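Local coordinates for TraM protein (Plasmid R64, PDB 3WZ3) that probably forms part of an inner-membrane complex of a plasmid-encoded type IVB secretion system, this chain being its periplasmic fragment, at residues L18-Y29 with I61-T72. Numbering follows the deposited sequence.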
ATOM      1  N   LEU A  18      -1.378  -3.347   1.246  1.00  6.67           N
ATOM      2  CA  LEU A  18      -1.081  -3.408  -0.184  1.00  6.23           C
ATOM      3  C   LEU A  18      -2.208  -4.073  -0.964  1.00  9.00           C
ATOM      4  O   LEU A  18      -2.550  -3.632  -2.066  1.00  9.86           O
ATOM      5  CB  LEU A  18       0.235  -4.162  -0.438  1.00  7.94           C
ATOM      6  CG  LEU A  18       1.449  -3.323  -0.065  1.00  8.83           C
ATOM      7  CD1 LEU A  18       2.709  -4.191   0.017  1.00 10.55           C
ATOM      8  CD2 LEU A  18       1.662  -2.243  -1.111  1.00  9.70           C
ATOM      9  N   ALA A  19      -2.784  -5.134  -0.411  1.00  7.51           N
ATOM     10  CA  ALA A  19      -3.896  -5.804  -1.093  1.00  9.75           C
ATOM     11  C   ALA A  19      -5.054  -4.843  -1.319  1.00  9.50           C
ATOM     12  O   ALA A  19      -5.633  -4.765  -2.412  1.00 11.94           O
ATOM     13  CB  ALA A  19      -4.371  -7.024  -0.306  1.00 13.45           C
ATOM     14  N   THR A  20      -5.419  -4.109  -0.281  1.00  8.89           N
ATOM     15  CA  THR A  20      -6.501  -3.145  -0.389  1.00  9.61           C
ATOM     16  C   THR A  20      -6.138  -1.981  -1.304  1.00  9.46           C
ATOM     17  O   THR A  20      -6.972  -1.504  -2.085  1.00 10.59           O
ATOM     18  CB  THR A  20      -6.874  -2.599   1.004  1.00 12.17           C
ATOM     19  OG1 THR A  20      -7.167  -3.700   1.867  1.00 16.63           O
ATOM     20  CG2 THR A  20      -8.104  -1.695   0.910  1.00 16.88           C
ATOM     21  N   ALA A  21      -4.891  -1.516  -1.224  1.00  6.61           N
ATOM     22  CA  ALA A  21      -4.488  -0.330  -1.950  1.00  6.38           C
ATOM     23  C   ALA A  21      -4.534  -0.504  -3.463  1.00  8.30           C
ATOM     24  O   ALA A  21      -4.808   0.449  -4.190  1.00  6.93           O
ATOM     25  CB  ALA A  21      -3.086   0.088  -1.523  1.00  8.76           C
ATOM     26  N   PHE A  22      -4.261  -1.719  -3.935  1.00  7.07           N
ATOM     27  CA  PHE A  22      -4.076  -1.925  -5.364  1.00  5.37           C
ATOM     28  C   PHE A  22      -5.067  -2.887  -6.008  1.00  6.24           C
ATOM     29  O   PHE A  22      -4.877  -3.312  -7.133  1.00  6.41           O
ATOM     30  CB  PHE A  22      -2.618  -2.291  -5.670  1.00  5.76           C
ATOM     31  CG  PHE A  22      -1.660  -1.185  -5.342  1.00  5.30           C
ATOM     32  CD1 PHE A  22      -1.678  -0.004  -6.061  1.00  7.62           C
ATOM     33  CD2 PHE A  22      -0.775  -1.316  -4.299  1.00  8.85           C
ATOM     34  CE1 PHE A  22      -0.809   1.041  -5.734  1.00  8.40           C
ATOM     35  CE2 PHE A  22       0.099  -0.288  -3.972  1.00 11.84           C
ATOM     36  CZ  PHE A  22       0.078   0.895  -4.696  1.00 11.42           C
ATOM     37  N   ASN A  23      -6.160  -3.163  -5.302  1.00  6.53           N
ATOM     38  CA  ASN A  23      -7.337  -3.800  -5.890  1.00  6.79           C
ATOM     39  C   ASN A  23      -8.506  -2.833  -5.867  1.00  7.26           C
ATOM     40  O   ASN A  23      -9.162  -2.666  -4.850  1.00  9.65           O
ATOM     41  CB  ASN A  23      -7.643  -5.115  -5.184  1.00  6.74           C
ATOM     42  CG  ASN A  23      -6.623  -6.186  -5.538  1.00  8.15           C
ATOM     43  OD1 ASN A  23      -6.740  -6.847  -6.568  1.00  8.19           O
ATOM     44  ND2 ASN A  23      -5.604  -6.338  -4.706  1.00  7.71           N
ATOM     45  N   LEU A  24      -8.722  -2.180  -7.002  1.00  7.03           N
ATOM     46  CA  LEU A  24      -9.642  -1.056  -7.094  1.00  6.41           C
ATOM     47  C   LEU A  24     -10.679  -1.311  -8.171  1.00  9.09           C
ATOM     48  O   LEU A  24     -10.387  -1.864  -9.241  1.00  9.17           O
ATOM     49  CB  LEU A  24      -8.878   0.221  -7.430  1.00  6.59           C
ATOM     50  CG  LEU A  24      -7.806   0.658  -6.426  1.00  8.02           C
ATOM     51  CD1 LEU A  24      -7.079   1.873  -6.994  1.00  6.69           C
ATOM     52  CD2 LEU A  24      -8.374   0.955  -5.031  1.00  9.49           C
ATOM     53  N   ASP A  25     -11.895  -0.874  -7.878  1.00  8.29           N
ATOM     54  CA  ASP A  25     -13.031  -1.083  -8.768  1.00  9.19           C
ATOM     55  C   ASP A  25     -13.306   0.182  -9.585  1.00  7.50           C
ATOM     56  O   ASP A  25     -13.247   1.290  -9.050  1.00  8.12           O
ATOM     57  CB  ASP A  25     -14.242  -1.398  -7.904  1.00  9.39           C
ATOM     58  CG  ASP A  25     -15.473  -1.670  -8.710  1.00 11.40           C
ATOM     59  OD1 ASP A  25     -16.218  -0.706  -8.977  1.00 10.37           O
ATOM     60  OD2 ASP A  25     -15.703  -2.852  -9.051  1.00 17.87           O
ATOM     61  N   PHE A  26     -13.643   0.033 -10.872  1.00  9.45           N
ATOM     62  CA  PHE A  26     -13.802   1.230 -11.709  1.00  9.44           C
ATOM     63  C   PHE A  26     -14.947   2.154 -11.281  1.00 10.02           C
ATOM     64  O   PHE A  26     -14.932   3.342 -11.609  1.00 12.19           O
ATOM     65  CB  PHE A  26     -13.888   0.903 -13.206  1.00 12.95           C
ATOM     66  CG  PHE A  26     -15.238   0.414 -13.656  1.00 14.63           C
ATOM     67  CD1 PHE A  26     -15.582  -0.924 -13.538  1.00 19.45           C
ATOM     68  CD2 PHE A  26     -16.148   1.284 -14.230  1.00 18.02           C
ATOM     69  CE1 PHE A  26     -16.828  -1.384 -13.967  1.00 24.22           C
ATOM     70  CE2 PHE A  26     -17.382   0.830 -14.663  1.00 15.33           C
ATOM     71  CZ  PHE A  26     -17.719  -0.502 -14.528  1.00 21.84           C
ATOM     72  N   VAL A  27     -15.914   1.612 -10.536  1.00  8.55           N
ATOM     73  CA  VAL A  27     -16.997   2.427 -10.005  1.00  8.84           C
ATOM     74  C   VAL A  27     -16.648   2.999  -8.628  1.00  9.69           C
ATOM     75  O   VAL A  27     -16.813   4.196  -8.395  1.00 12.64           O
ATOM     76  CB  VAL A  27     -18.322   1.631  -9.930  1.00  6.76           C
ATOM     77  CG1 VAL A  27     -19.428   2.493  -9.302  1.00 11.72           C
ATOM     78  CG2 VAL A  27     -18.741   1.169 -11.334  1.00 11.27           C
ATOM     79  N   HIS A  28     -16.136   2.153  -7.728  1.00  6.55           N
ATOM     80  CA  HIS A  28     -15.997   2.532  -6.327  1.00  6.21           C
ATOM     81  C   HIS A  28     -14.597   2.913  -5.879  1.00  7.53           C
ATOM     82  O   HIS A  28     -14.382   3.117  -4.694  1.00  7.98           O
ATOM     83  CB  HIS A  28     -16.553   1.404  -5.445  1.00  7.85           C
ATOM     84  CG  HIS A  28     -17.977   1.087  -5.761  1.00  7.07           C
ATOM     85  ND1 HIS A  28     -19.018   1.888  -5.333  1.00  8.22           N
ATOM     86  CD2 HIS A  28     -18.540   0.105  -6.509  1.00  8.56           C
ATOM     87  CE1 HIS A  28     -20.156   1.402  -5.788  1.00  8.16           C
ATOM     88  NE2 HIS A  28     -19.900   0.326  -6.508  1.00  7.91           N
ATOM     89  N   TYR A  29     -13.670   3.040  -6.828  1.00  7.50           N
ATOM     90  CA  TYR A  29     -12.263   3.298  -6.463  1.00  6.46           C
ATOM     91  C   TYR A  29     -12.032   4.507  -5.536  1.00  8.73           C
ATOM     92  O   TYR A  29     -11.191   4.447  -4.633  1.00  8.36           O
ATOM     93  CB  TYR A  29     -11.383   3.414  -7.701  1.00  8.03           C
ATOM     94  CG  TYR A  29     -11.607   4.663  -8.523  1.00 10.99           C
ATOM     95  CD1 TYR A  29     -12.644   4.732  -9.445  1.00  9.54           C
ATOM     96  CD2 TYR A  29     -10.770   5.761  -8.396  1.00 14.00           C
ATOM     97  CE1 TYR A  29     -12.841   5.873 -10.218  1.00 10.14           C
ATOM     98  CE2 TYR A  29     -10.964   6.906  -9.156  1.00 14.94           C
ATOM     99  CZ  TYR A  29     -11.994   6.954 -10.056  1.00 14.91           C
ATOM    100  OH  TYR A  29     -12.187   8.096 -10.806  1.00 16.19           O
ATOM    101  N   ILE A  61      -8.305   4.236 -14.903  1.00  9.64           N
ATOM    102  CA  ILE A  61      -9.516   3.674 -14.321  1.00  9.27           C
ATOM    103  C   ILE A  61     -10.721   4.508 -14.738  1.00  9.87           C
ATOM    104  O   ILE A  61     -11.735   3.956 -15.192  1.00 13.24           O
ATOM    105  CB  ILE A  61      -9.423   3.591 -12.786  1.00  8.23           C
ATOM    106  CG1 ILE A  61      -8.460   2.475 -12.376  1.00 10.38           C
ATOM    107  CG2 ILE A  61     -10.804   3.307 -12.196  1.00 12.03           C
ATOM    108  CD1 ILE A  61      -8.282   2.349 -10.861  1.00 10.28           C
ATOM    109  N   LYS A  62     -10.613   5.823 -14.604  1.00 11.50           N
ATOM    110  CA  LYS A  62     -11.749   6.703 -14.901  1.00 14.16           C
ATOM    111  C   LYS A  62     -12.093   6.735 -16.384  1.00 15.74           C
ATOM    112  O   LYS A  62     -13.257   6.589 -16.765  1.00 19.29           O
ATOM    113  CB  LYS A  62     -11.477   8.125 -14.413  1.00 17.17           C
ATOM    114  CG  LYS A  62     -12.612   9.103 -14.698  1.00 22.53           C
ATOM    115  CD  LYS A  62     -12.231  10.501 -14.246  1.00 26.00           C
ATOM    116  CE  LYS A  62     -13.358  11.493 -14.493  1.00 35.86           C
ATOM    117  NZ  LYS A  62     -13.733  11.544 -15.935  1.00 43.43           N
ATOM    118  N   LYS A  63     -11.090   6.929 -17.224  1.00 12.61           N
ATOM    119  CA  LYS A  63     -11.346   7.100 -18.651  1.00 14.78           C
ATOM    120  C   LYS A  63     -11.687   5.803 -19.361  1.00 15.92           C
ATOM    121  O   LYS A  63     -12.570   5.784 -20.227  1.00 16.08           O
ATOM    122  CB  LYS A  63     -10.162   7.788 -19.322  1.00 18.90           C
ATOM    123  CG  LYS A  63     -10.087   9.265 -18.985  1.00 24.78           C
ATOM    124  CD  LYS A  63      -8.818   9.895 -19.530  1.00 28.71           C
ATOM    125  CE  LYS A  63      -8.660   9.633 -21.018  1.00 34.66           C
ATOM    126  NZ  LYS A  63      -7.348  10.141 -21.523  1.00 43.83           N
ATOM    127  N   GLU A  64     -11.010   4.719 -18.993  1.00 13.14           N
ATOM    128  CA  GLU A  64     -11.154   3.453 -19.714  1.00 11.82           C
ATOM    129  C   GLU A  64     -12.014   2.416 -19.011  1.00 13.01           C
ATOM    130  O   GLU A  64     -12.226   1.311 -19.540  1.00 12.91           O
ATOM    131  CB  GLU A  64      -9.791   2.861 -20.053  1.00 10.91           C
ATOM    132  CG  GLU A  64      -8.963   3.767 -20.959  1.00 15.79           C
ATOM    133  CD  GLU A  64      -7.758   3.064 -21.554  1.00 16.90           C
ATOM    134  OE1 GLU A  64      -7.917   1.941 -22.075  1.00 22.66           O
ATOM    135  OE2 GLU A  64      -6.655   3.632 -21.497  1.00 27.79           O
ATOM    136  N   LYS A  65     -12.511   2.770 -17.829  1.00 10.46           N
ATOM    137  CA  LYS A  65     -13.448   1.907 -17.105  1.00 11.51           C
ATOM    138  C   LYS A  65     -12.816   0.556 -16.816  1.00 12.40           C
ATOM    139  O   LYS A  65     -13.394  -0.507 -17.078  1.00 15.20           O
ATOM    140  CB  LYS A  65     -14.761   1.738 -17.886  1.00 13.87           C
ATOM    141  CG  LYS A  65     -15.739   2.878 -17.685  1.00 22.79           C
ATOM    142  CD  LYS A  65     -15.162   4.226 -18.077  1.00 25.74           C
ATOM    143  CE  LYS A  65     -15.289   4.463 -19.577  1.00 24.23           C
ATOM    144  NZ  LYS A  65     -15.132   5.905 -19.964  1.00 24.11           N
HETATM  145  N   MSE A  66     -11.595   0.611 -16.304  1.00 11.82           N
HETATM  146  CA  MSE A  66     -10.855  -0.589 -15.985  1.00 12.47           C
HETATM  147  C   MSE A  66     -10.719  -0.738 -14.481  1.00  8.17           C
HETATM  148  O   MSE A  66     -10.657   0.254 -13.747  1.00 11.28           O
HETATM  149  CB  MSE A  66      -9.465  -0.544 -16.619  1.00 15.40           C
HETATM  150  CG  MSE A  66      -9.479  -0.635 -18.154  1.00 15.26           C
HETATM  151 SE   MSE A  66      -7.655  -0.751 -18.842  1.00 27.77          SE
HETATM  152  CE  MSE A  66      -8.041  -1.268 -20.680  1.00 21.69           C
ATOM    153  N   ASN A  67     -10.694  -1.981 -14.030  1.00 10.51           N
ATOM    154  CA  ASN A  67     -10.387  -2.262 -12.643  1.00  8.75           C
ATOM    155  C   ASN A  67      -8.884  -2.419 -12.512  1.00  9.09           C
ATOM    156  O   ASN A  67      -8.210  -2.739 -13.487  1.00 11.29           O
ATOM    157  CB  ASN A  67     -11.056  -3.563 -12.205  1.00  8.84           C
ATOM    158  CG  ASN A  67     -12.574  -3.454 -12.148  1.00 13.79           C
ATOM    159  OD1 ASN A  67     -13.120  -2.373 -12.023  1.00 15.14           O
ATOM    160  ND2 ASN A  67     -13.250  -4.592 -12.211  1.00 25.71           N
ATOM    161  N   LEU A  68      -8.360  -2.192 -11.312  1.00  7.52           N
ATOM    162  CA  LEU A  68      -6.970  -2.523 -11.014  1.00  7.22           C
ATOM    163  C   LEU A  68      -6.959  -3.767 -10.152  1.00  7.59           C
ATOM    164  O   LEU A  68      -7.686  -3.837  -9.159  1.00  7.85           O
ATOM    165  CB  LEU A  68      -6.296  -1.392 -10.248  1.00  6.97           C
ATOM    166  CG  LEU A  68      -4.808  -1.618  -9.949  1.00  7.10           C
ATOM    167  CD1 LEU A  68      -3.976  -1.626 -11.231  1.00 10.21           C
ATOM    168  CD2 LEU A  68      -4.286  -0.527  -9.014  1.00  8.52           C
ATOM    169  N   THR A  69      -6.148  -4.750 -10.536  1.00  8.08           N
ATOM    170  CA  THR A  69      -5.987  -5.968  -9.763  1.00  9.34           C
ATOM    171  C   THR A  69      -4.525  -6.087  -9.365  1.00  8.56           C
ATOM    172  O   THR A  69      -3.647  -5.626 -10.080  1.00  8.98           O
ATOM    173  CB  THR A  69      -6.425  -7.196 -10.577  1.00 11.02           C
ATOM    174  OG1 THR A  69      -5.530  -7.379 -11.676  1.00 14.79           O
ATOM    175  CG2 THR A  69      -7.842  -6.975 -11.123  1.00 14.00           C
ATOM    176  N   ALA A  70      -4.268  -6.686  -8.211  1.00  7.76           N
ATOM    177  CA  ALA A  70      -2.887  -6.849  -7.769  1.00  7.71           C
ATOM    178  C   ALA A  70      -2.727  -8.028  -6.848  1.00  7.76           C
ATOM    179  O   ALA A  70      -3.633  -8.350  -6.067  1.00 10.00           O
ATOM    180  CB  ALA A  70      -2.402  -5.583  -7.046  1.00  8.46           C
ATOM    181  N   THR A  71      -1.539  -8.622  -6.916  1.00  9.07           N
ATOM    182  CA  THR A  71      -1.175  -9.715  -6.029  1.00 10.17           C
ATOM    183  C   THR A  71       0.129  -9.353  -5.336  1.00  8.83           C
ATOM    184  O   THR A  71       1.093  -8.970  -5.989  1.00  9.58           O
ATOM    185  CB  THR A  71      -0.994 -11.027  -6.799  1.00 14.40           C
ATOM    186  OG1 THR A  71      -2.237 -11.404  -7.414  1.00 18.65           O
ATOM    187  CG2 THR A  71      -0.567 -12.138  -5.839  1.00 18.49           C
ATOM    188  N   THR A  72       0.141  -9.485  -4.012  1.00  9.64           N
ATOM    189  CA  THR A  72       1.324  -9.190  -3.207  1.00  9.42           C
ATOM    190  C   THR A  72       1.999 -10.500  -2.850  1.00 12.12           C
ATOM    191  O   THR A  72       1.346 -11.430  -2.353  1.00 12.86           O
ATOM    192  CB  THR A  72       0.935  -8.411  -1.935  1.00 14.50           C
ATOM    193  OG1 THR A  72       0.271  -7.203  -2.319  1.00 18.78           O
ATOM    194  CG2 THR A  72       2.162  -8.064  -1.118  1.00 15.60           C
TER
HETATM  195  O   HOH W   1      -1.781  -6.398  -3.697  1.00 22.05           O
HETATM  196  O   HOH W   2     -16.181  -4.112 -11.450  1.00 27.20           O
HETATM  197  O   HOH W   3     -14.318   4.414 -14.105  1.00 20.95           O
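Asn23, in the loop after helix 7-22, lays its amide against the backbone of Ala70 and grips it twice: ND2 donates to Ala70 O (3.1 Å), which lies close to the plane of the Asn23 side-chain amide, while Ala70 N reaches OD1 from above the carbonyl plane. The same ND2 also gives an almost straight bond to Ala19 O (174°), so the amide ties Ala19 of the helix to Ala70 of the strand and its rotation is fixed. One residue on, Leu24 and Leu68 form a single antiparallel hydrogen-bonded pair; Leu24 N to Leu68 O and Leu68 N to Leu24 O are each 2.9 Å. Asn67 OD1 then takes Phe26 N at 2.7 Å. With CG between the backbone N and the carbonyl carbon (chi1 79°), the Phe26 ring has Lys65 O over one face and Asn67 OD1 at its edge. Ile61 CG2 sits over the Tyr29 ring, 4.0 Å from its centroid, and Ile61 CD1 reaches CB and CD1 of Leu24, the side chains crossing at about a right angle. Phe22 and Leu68 run side by side, Leu68 CD2 meeting the ring edge. Water joins Asp25 OD2 to Asn67 ND2. Thus the loop pairs briefly with the edge of strand 67-82 away from strand 88-101, a helix-on-antiparallel-sheet arrangement consistent with the NTF2-like fold.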